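Local structure of rieske iron-sulfur protein soxF (1JM1) at residues Pro61-Gly73 against Asn168-Gln182. The protein probably carries electrons in the respiratory chain of Sulfolobus acidocaldarius, through the [2Fe-2S] cluster held in its soluble Rieske domain. Residues are numbered along the deposited sequence; the frame is centred on the assembly and turned at random. Where two conformers were deposited one is given.
Sequences PNPYYGKYAGPLG and NAPYFSAGIPRTTPQ
The ring of Tyr-68 leans obliquely against residues near both ends of the 168-182 segment, part of the long loop between strands 161-167 and 202-203. The tyrosine CB starts beside the Pro-181 ring, and CG lies 3.7 Å from Pro-181 CD. Farther along, CD1 passes 3.5 Å from the carbonyl O of Asn-168, while CE2 comes 3.4 Å from the O of Thr-179. At the tip, CZ and OH meet Pro-170, OH standing 3.2 Å from its CD. CG sits anti to the carbonyl carbon (chi1 -58°), which lays the long ring across both prolines, Pro-181 near its base and Pro-170 near its tip, both on the same side of it; their rigid rings offer apolar carbon and no N-H. With alanine in this place, Pro-170 and Pro-181 would probably lose the aromatic surface they both rest on, and a gap would open beside them.

In this Rieske protein the loop after strand 59-61 thus packs on the loop after strand 161-167, away from the cluster, the Tyr-64 side chain being about 11 Å from those of Cys-94 and His-96, which bind it. Asn-62 opens an Asx turn, in which its OD1 accepts the N-H of Tyr-64. Asn-168 ND2 gives Asn-62 OD1 a second bond, 2.8 Å long, from the opposite face of the carbonyl plane; an asparagine suits either end, offering both acceptor and donor. Water 1 joins Asn-62 ND2 to the carbonyls of Leu-72 and Asn-168. Ala-169 CB, a methyl small enough to fit, makes a CH-pi contact over the centre of the Tyr-64 ring, 3.5 Å from the centroid, while the phenol OH bonds to Pro-147 O. Leu-72 CD1 rests 3.8 Å from Pro-181 CB.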
ATOM      1  N   PRO A  61       5.809   5.201  10.381  1.00 11.22           N
ATOM      2  CA  PRO A  61       6.549   6.377   9.927  1.00 10.85           C
ATOM      3  C   PRO A  61       6.403   6.583   8.444  1.00 10.99           C
ATOM      4  O   PRO A  61       6.186   5.649   7.687  1.00 11.71           O
ATOM      5  CB  PRO A  61       8.020   6.025  10.289  1.00 11.69           C
ATOM      6  CG  PRO A  61       7.983   4.818  11.178  1.00 15.79           C
ATOM      7  CD  PRO A  61       6.686   4.105  10.796  1.00 11.60           C
ATOM      8  N   ASN A  62       6.611   7.853   8.009  1.00 10.78           N
ATOM      9  CA  ASN A  62       6.812   8.133   6.623  1.00 11.30           C
ATOM     10  C   ASN A  62       8.299   8.190   6.351  1.00 10.93           C
ATOM     11  O   ASN A  62       8.938   9.229   6.629  1.00 11.43           O
ATOM     12  CB  ASN A  62       6.185   9.462   6.174  1.00 11.90           C
ATOM     13  CG  ASN A  62       6.533   9.763   4.748  1.00 11.54           C
ATOM     14  OD1 ASN A  62       6.930   8.847   3.988  1.00 11.63           O
ATOM     15  ND2 ASN A  62       6.408  10.994   4.326  1.00 12.55           N
ATOM     16  N   PRO A  63       8.925   7.143   5.792  1.00 11.03           N
ATOM     17  CA  PRO A  63      10.387   7.173   5.594  1.00 11.21           C
ATOM     18  C   PRO A  63      10.843   8.166   4.549  1.00 11.16           C
ATOM     19  O   PRO A  63      12.042   8.444   4.457  1.00 12.66           O
ATOM     20  CB  PRO A  63      10.707   5.730   5.167  1.00 11.82           C
ATOM     21  CG  PRO A  63       9.477   5.277   4.522  1.00 13.04           C
ATOM     22  CD  PRO A  63       8.314   5.882   5.301  1.00 11.72           C
ATOM     23  N   TYR A  64       9.925   8.700   3.746  1.00 11.01           N
ATOM     24  CA  TYR A  64      10.235   9.672   2.702  1.00 10.90           C
ATOM     25  C   TYR A  64      10.102  11.129   3.185  1.00 11.87           C
ATOM     26  O   TYR A  64      10.250  12.023   2.350  1.00 12.26           O
ATOM     27  CB  TYR A  64       9.391   9.414   1.481  1.00 11.41           C
ATOM     28  CG  TYR A  64       9.718   8.188   0.707  1.00 10.87           C
ATOM     29  CD1 TYR A  64       8.972   7.016   0.817  1.00 10.65           C
ATOM     30  CD2 TYR A  64      10.749   8.190  -0.212  1.00 11.57           C
ATOM     31  CE1 TYR A  64       9.278   5.905   0.046  1.00 10.93           C
ATOM     32  CE2 TYR A  64      11.024   7.110  -1.019  1.00 11.27           C
ATOM     33  CZ  TYR A  64      10.281   5.952  -0.892  1.00 10.34           C
ATOM     34  OH  TYR A  64      10.566   4.924  -1.747  1.00 11.10           O
ATOM     35  N   TYR A  65       9.908  11.366   4.482  1.00 11.43           N
ATOM     36  CA  TYR A  65       9.829  12.768   4.957  1.00 11.38           C
ATOM     37  C   TYR A  65      11.037  13.545   4.471  1.00 11.44           C
ATOM     38  O   TYR A  65      12.186  13.107   4.613  1.00 12.24           O
ATOM     39  CB  TYR A  65       9.782  12.742   6.482  1.00 12.36           C
ATOM     40  CG  TYR A  65       9.826  14.147   7.073  1.00 12.32           C
ATOM     41  CD1 TYR A  65       8.715  14.901   7.178  1.00 12.71           C
ATOM     42  CD2 TYR A  65      10.994  14.755   7.476  1.00 17.24           C
ATOM     43  CE1 TYR A  65       8.730  16.186   7.721  1.00 12.50           C
ATOM     44  CE2 TYR A  65      11.017  16.019   8.044  1.00 18.65           C
ATOM     45  CZ  TYR A  65       9.859  16.704   8.165  1.00 13.75           C
ATOM     46  OH  TYR A  65       9.922  17.984   8.741  1.00 15.74           O
ATOM     47  N   GLY A  66      10.775  14.714   3.902  1.00 11.43           N
ATOM     48  CA  GLY A  66      11.803  15.596   3.415  1.00 12.32           C
ATOM     49  C   GLY A  66      12.461  15.191   2.117  1.00 11.87           C
ATOM     50  O   GLY A  66      13.343  15.877   1.621  1.00 13.34           O
ATOM     51  N   LYS A  67      12.039  14.057   1.494  1.00 11.73           N
ATOM     52  CA  LYS A  67      12.627  13.629   0.241  1.00 12.06           C
ATOM     53  C   LYS A  67      11.956  14.220  -0.969  1.00 12.35           C
ATOM     54  O   LYS A  67      12.503  14.165  -2.078  1.00 14.92           O
ATOM     55  CB  LYS A  67      12.646  12.104   0.147  1.00 13.50           C
ATOM     56  CG  LYS A  67      13.469  11.428   1.274  1.00 17.78           C
ATOM     57  CD  LYS A  67      14.962  11.794   1.198  1.00 29.65           C
ATOM     58  CE  LYS A  67      15.757  10.582   1.717  1.00 52.16           C
ATOM     59  N   TYR A  68      10.736  14.733  -0.803  1.00 11.52           N
ATOM     60  CA  TYR A  68       9.952  15.330  -1.852  1.00 11.52           C
ATOM     61  C   TYR A  68       9.390  16.655  -1.347  1.00 11.78           C
ATOM     62  O   TYR A  68       9.357  16.898  -0.138  1.00 12.32           O
ATOM     63  CB  TYR A  68       8.769  14.413  -2.290  1.00 12.18           C
ATOM     64  CG  TYR A  68       9.339  13.060  -2.762  1.00 11.41           C
ATOM     65  CD1 TYR A  68       9.195  11.930  -1.995  1.00 11.62           C
ATOM     66  CD2 TYR A  68      10.063  12.974  -3.908  1.00 12.63           C
ATOM     67  CE1 TYR A  68       9.742  10.710  -2.384  1.00 12.40           C
ATOM     68  CE2 TYR A  68      10.655  11.790  -4.313  1.00 13.61           C
ATOM     69  CZ  TYR A  68      10.503  10.668  -3.537  1.00 13.05           C
ATOM     70  OH  TYR A  68      11.070   9.473  -3.867  1.00 16.21           O
ATOM     71  N   ALA A  69       8.914  17.516  -2.229  0.66 12.59           N
ATOM     72  CA  ALA A  69       8.367  18.795  -1.738  0.66 12.37           C
ATOM     73  C   ALA A  69       7.217  18.611  -0.784  0.66 11.84           C
ATOM     74  O   ALA A  69       6.408  17.641  -0.816  0.66 11.62           O
ATOM     75  CB  ALA A  69       7.835  19.600  -2.941  0.66 15.29           C
ATOM     76  N   GLY A  70       7.038  19.571   0.094  0.66 13.65           N
ATOM     77  CA  GLY A  70       5.789  19.528   0.932  0.66 16.78           C
ATOM     78  C   GLY A  70       4.666  19.920   0.011  0.66 14.47           C
ATOM     79  O   GLY A  70       4.939  20.460  -1.082  0.66 14.14           O
ATOM     80  N   PRO A  71       3.404  19.611   0.333  0.66 11.90           N
ATOM     81  CA  PRO A  71       3.026  19.005   1.608  0.66 14.10           C
ATOM     82  C   PRO A  71       3.236  17.531   1.674  0.66 12.82           C
ATOM     83  O   PRO A  71       3.372  17.019   2.817  0.66 14.29           O
ATOM     84  CB  PRO A  71       1.487  19.369   1.722  0.66 13.32           C
ATOM     85  CG  PRO A  71       1.125  19.705   0.357  0.66 14.89           C
ATOM     86  CD  PRO A  71       2.301  20.115  -0.472  0.66 10.85           C
ATOM     87  N   LEU A  72       3.233  16.738   0.580  1.00 12.73           N
ATOM     88  CA  LEU A  72       3.361  15.278   0.727  1.00 12.90           C
ATOM     89  C   LEU A  72       4.690  14.897   1.362  1.00 12.76           C
ATOM     90  O   LEU A  72       4.746  13.922   2.107  1.00 15.81           O
ATOM     91  CB  LEU A  72       3.132  14.570  -0.611  1.00 12.46           C
ATOM     92  CG  LEU A  72       1.737  14.656  -1.134  1.00 14.64           C
ATOM     93  CD1 LEU A  72       1.632  14.095  -2.540  1.00 15.02           C
ATOM     94  CD2 LEU A  72       0.775  13.840  -0.220  1.00 19.97           C
ATOM     95  N   GLY A  73       5.743  15.646   1.070  1.00 12.08           N
ATOM     96  CA  GLY A  73       7.031  15.398   1.669  1.00 12.12           C
ATOM     97  C   GLY A  73       7.139  15.812   3.124  1.00 11.96           C
ATOM     98  O   GLY A  73       8.118  15.474   3.789  1.00 13.33           O
ATOM     99  N   ASN A 168       3.153   8.868  -0.622  1.00 10.03           N
ATOM    100  CA  ASN A 168       4.316   9.500  -0.019  1.00 10.26           C
ATOM    101  C   ASN A 168       5.520   9.532  -0.937  1.00 10.08           C
ATOM    102  O   ASN A 168       6.530  10.174  -0.610  1.00 11.30           O
ATOM    103  CB  ASN A 168       4.710   8.867   1.311  1.00 10.58           C
ATOM    104  CG  ASN A 168       5.206   7.434   1.189  1.00  9.85           C
ATOM    105  OD1 ASN A 168       5.023   6.800   0.126  1.00 10.15           O
ATOM    106  ND2 ASN A 168       5.783   6.911   2.253  1.00 10.89           N
ATOM    107  N   ALA A 169       5.452   8.877  -2.108  1.00 10.13           N
ATOM    108  CA  ALA A 169       6.593   8.698  -2.997  1.00 10.08           C
ATOM    109  C   ALA A 169       6.102   8.303  -4.338  1.00 10.02           C
ATOM    110  O   ALA A 169       4.983   7.731  -4.487  1.00 10.30           O
ATOM    111  CB  ALA A 169       7.489   7.610  -2.428  1.00 10.94           C
ATOM    112  N   PRO A 170       6.911   8.482  -5.375  1.00 10.62           N
ATOM    113  CA  PRO A 170       6.602   7.909  -6.701  1.00 10.68           C
ATOM    114  C   PRO A 170       6.666   6.394  -6.658  1.00 10.05           C
ATOM    115  O   PRO A 170       7.500   5.787  -5.968  1.00 10.66           O
ATOM    116  CB  PRO A 170       7.749   8.452  -7.584  1.00 11.88           C
ATOM    117  CG  PRO A 170       8.887   8.678  -6.606  1.00 12.22           C
ATOM    118  CD  PRO A 170       8.217   9.180  -5.364  1.00 11.47           C
ATOM    119  N   TYR A 171       5.813   5.782  -7.456  1.00 10.00           N
ATOM    120  CA  TYR A 171       5.875   4.347  -7.723  1.00  9.98           C
ATOM    121  C   TYR A 171       7.116   4.030  -8.565  1.00 10.40           C
ATOM    122  O   TYR A 171       7.832   4.929  -9.050  1.00 10.97           O
ATOM    123  CB  TYR A 171       4.612   3.929  -8.470  1.00 10.23           C
ATOM    124  CG  TYR A 171       3.307   4.146  -7.743  1.00  9.90           C
ATOM    125  CD1 TYR A 171       2.142   4.312  -8.471  1.00 10.35           C
ATOM    126  CD2 TYR A 171       3.192   4.168  -6.361  1.00 10.05           C
ATOM    127  CE1 TYR A 171       0.930   4.489  -7.862  1.00 10.33           C
ATOM    128  CE2 TYR A 171       1.959   4.350  -5.738  1.00 10.03           C
ATOM    129  CZ  TYR A 171       0.827   4.512  -6.485  1.00  9.62           C
ATOM    130  OH  TYR A 171      -0.359   4.690  -5.830  1.00 10.56           O
ATOM    131  N   PHE A 172       7.379   2.745  -8.733  1.00 10.42           N
ATOM    132  CA  PHE A 172       8.446   2.276  -9.597  1.00 10.60           C
ATOM    133  C   PHE A 172       8.420   2.975 -10.937  1.00 11.10           C
ATOM    134  O   PHE A 172       7.393   3.076 -11.594  1.00 11.45           O
ATOM    135  CB  PHE A 172       8.247   0.762  -9.783  1.00 11.26           C
ATOM    136  CG  PHE A 172       9.251   0.148 -10.748  1.00 12.20           C
ATOM    137  CD1 PHE A 172      10.589   0.013 -10.403  1.00 13.45           C
ATOM    138  CD2 PHE A 172       8.821  -0.284 -12.003  1.00 13.64           C
ATOM    139  CE1 PHE A 172      11.511  -0.542 -11.291  1.00 15.16           C
ATOM    140  CE2 PHE A 172       9.752  -0.871 -12.898  1.00 15.08           C
ATOM    141  CZ  PHE A 172      11.047  -0.963 -12.522  1.00 16.32           C
ATOM    142  N   SER A 173       9.604   3.375 -11.399  1.00 11.98           N
ATOM    143  CA  SER A 173       9.765   3.968 -12.736  1.00 13.02           C
ATOM    144  C   SER A 173      10.048   2.855 -13.728  1.00 12.72           C
ATOM    145  O   SER A 173      11.104   2.232 -13.703  1.00 14.33           O
ATOM    146  CB  SER A 173      10.959   4.930 -12.756  1.00 15.14           C
ATOM    147  OG  SER A 173      10.705   6.112 -12.016  1.00 16.46           O
ATOM    148  N   ALA A 174       9.086   2.657 -14.612  1.00 13.12           N
ATOM    149  CA  ALA A 174       9.192   1.641 -15.674  1.00 13.96           C
ATOM    150  C   ALA A 174       9.688   2.318 -16.945  1.00 15.44           C
ATOM    151  O   ALA A 174      10.891   2.451 -17.111  1.00 19.83           O
ATOM    152  CB  ALA A 174       7.846   0.934 -15.793  1.00 14.32           C
ATOM    153  N   GLY A 175       8.806   2.745 -17.838  1.00 16.08           N
ATOM    154  CA  GLY A 175       9.212   3.426 -19.029  1.00 20.17           C
ATOM    155  C   GLY A 175       9.292   4.940 -18.840  1.00 20.69           C
ATOM    156  O   GLY A 175       9.926   5.604 -19.635  1.00 29.62           O
ATOM    157  N   ILE A 176       8.540   5.539 -17.974  1.00 16.87           N
ATOM    158  CA  ILE A 176       8.437   6.939 -17.724  1.00 18.55           C
ATOM    159  C   ILE A 176       9.068   7.201 -16.338  1.00 15.92           C
ATOM    160  O   ILE A 176       8.652   6.595 -15.350  1.00 16.41           O
ATOM    161  CB  ILE A 176       6.984   7.440 -17.680  0.58 22.42           C
ATOM    162  CG1 ILE A 176       6.268   7.114 -18.997  0.58 26.53           C
ATOM    163  CG2 ILE A 176       6.893   8.924 -17.351  0.58 29.34           C
ATOM    164  CD1 ILE A 176       6.810   7.904 -20.147  0.58 31.53           C
ATOM    165  N   PRO A 177      10.026   8.094 -16.195  1.00 16.87           N
ATOM    166  CA  PRO A 177      10.575   8.401 -14.879  1.00 16.69           C
ATOM    167  C   PRO A 177       9.486   9.022 -14.005  1.00 14.94           C
ATOM    168  O   PRO A 177       8.751   9.910 -14.413  1.00 17.83           O
ATOM    169  CB  PRO A 177      11.656   9.407 -15.174  1.00 21.05           C
ATOM    170  CG  PRO A 177      11.806   9.428 -16.593  1.00 31.31           C
ATOM    171  CD  PRO A 177      10.705   8.876 -17.309  1.00 21.50           C
ATOM    172  N   ARG A 178       9.458   8.582 -12.750  1.00 13.71           N
ATOM    173  CA  ARG A 178       8.608   9.170 -11.743  1.00 13.75           C
ATOM    174  C   ARG A 178       9.508   9.658 -10.617  1.00 14.45           C
ATOM    175  O   ARG A 178      10.114   8.858  -9.922  1.00 15.89           O
ATOM    176  CB  ARG A 178       7.570   8.160 -11.234  1.00 12.81           C
ATOM    177  CG  ARG A 178       6.720   7.490 -12.311  1.00 12.88           C
ATOM    178  CD  ARG A 178       5.779   6.489 -11.663  1.00 11.99           C
ATOM    179  NE  ARG A 178       5.102   5.583 -12.584  1.00 12.33           N
ATOM    180  CZ  ARG A 178       3.965   5.760 -13.241  1.00 12.11           C
ATOM    181  NH1 ARG A 178       3.333   6.938 -13.157  1.00 12.21           N
ATOM    182  NH2 ARG A 178       3.477   4.780 -13.961  1.00 12.94           N
ATOM    183  N   THR A 179       9.629  10.958 -10.464  1.00 15.52           N
ATOM    184  CA  THR A 179      10.585  11.528  -9.513  1.00 16.42           C
ATOM    185  C   THR A 179       9.892  12.321  -8.400  1.00 15.14           C
ATOM    186  O   THR A 179      10.576  12.848  -7.531  1.00 18.20           O
ATOM    187  CB  THR A 179      11.638  12.415 -10.193  1.00 21.18           C
ATOM    188  OG1 THR A 179      11.002  13.474 -10.806  1.00 25.90           O
ATOM    189  CG2 THR A 179      12.344  11.580 -11.286  1.00 31.08           C
ATOM    190  N   THR A 180       8.628  12.424  -8.390  1.00 15.25           N
ATOM    191  CA  THR A 180       7.816  13.079  -7.334  1.00 14.98           C
ATOM    192  C   THR A 180       6.606  12.209  -7.139  1.00 13.01           C
ATOM    193  O   THR A 180       6.217  11.459  -8.031  1.00 13.05           O
ATOM    194  CB  THR A 180       7.337  14.493  -7.743  1.00 17.11           C
ATOM    195  OG1 THR A 180       6.371  14.317  -8.796  1.00 18.37           O
ATOM    196  CG2 THR A 180       8.450  15.381  -8.192  1.00 22.95           C
ATOM    197  N   PRO A 181       5.915  12.333  -5.989  1.00 12.41           N
ATOM    198  CA  PRO A 181       4.669  11.563  -5.846  1.00 11.54           C
ATOM    199  C   PRO A 181       3.678  11.816  -6.986  1.00 11.00           C
ATOM    200  O   PRO A 181       3.060  10.898  -7.491  1.00 11.20           O
ATOM    201  CB  PRO A 181       4.153  12.055  -4.487  1.00 12.07           C
ATOM    202  CG  PRO A 181       5.422  12.423  -3.735  1.00 12.99           C
ATOM    203  CD  PRO A 181       6.275  13.075  -4.781  1.00 12.91           C
ATOM    204  N   GLN A 182       3.545  13.093  -7.392  1.00 11.77           N
ATOM    205  CA  GLN A 182       2.573  13.456  -8.422  1.00 12.46           C
ATOM    206  C   GLN A 182       2.889  12.885  -9.775  1.00 11.93           C
ATOM    207  O   GLN A 182       1.983  12.779 -10.617  1.00 13.17           O
ATOM    208  CB  GLN A 182       2.430  14.996  -8.505  1.00 14.38           C
ATOM    209  CG  GLN A 182       1.748  15.624  -7.275  1.00 14.49           C
ATOM    210  CD  GLN A 182       2.725  15.934  -6.143  1.00 14.09           C
ATOM    211  OE1 GLN A 182       3.895  15.614  -6.159  1.00 14.98           O
ATOM    212  NE2 GLN A 182       2.184  16.634  -5.141  1.00 14.65           N
TER
HETATM  213  O   HOH W   1       6.724  11.877   1.607  1.00 12.97           O
HETATM  214  O   HOH W   2       3.433  17.525  -2.455  1.00 13.78           O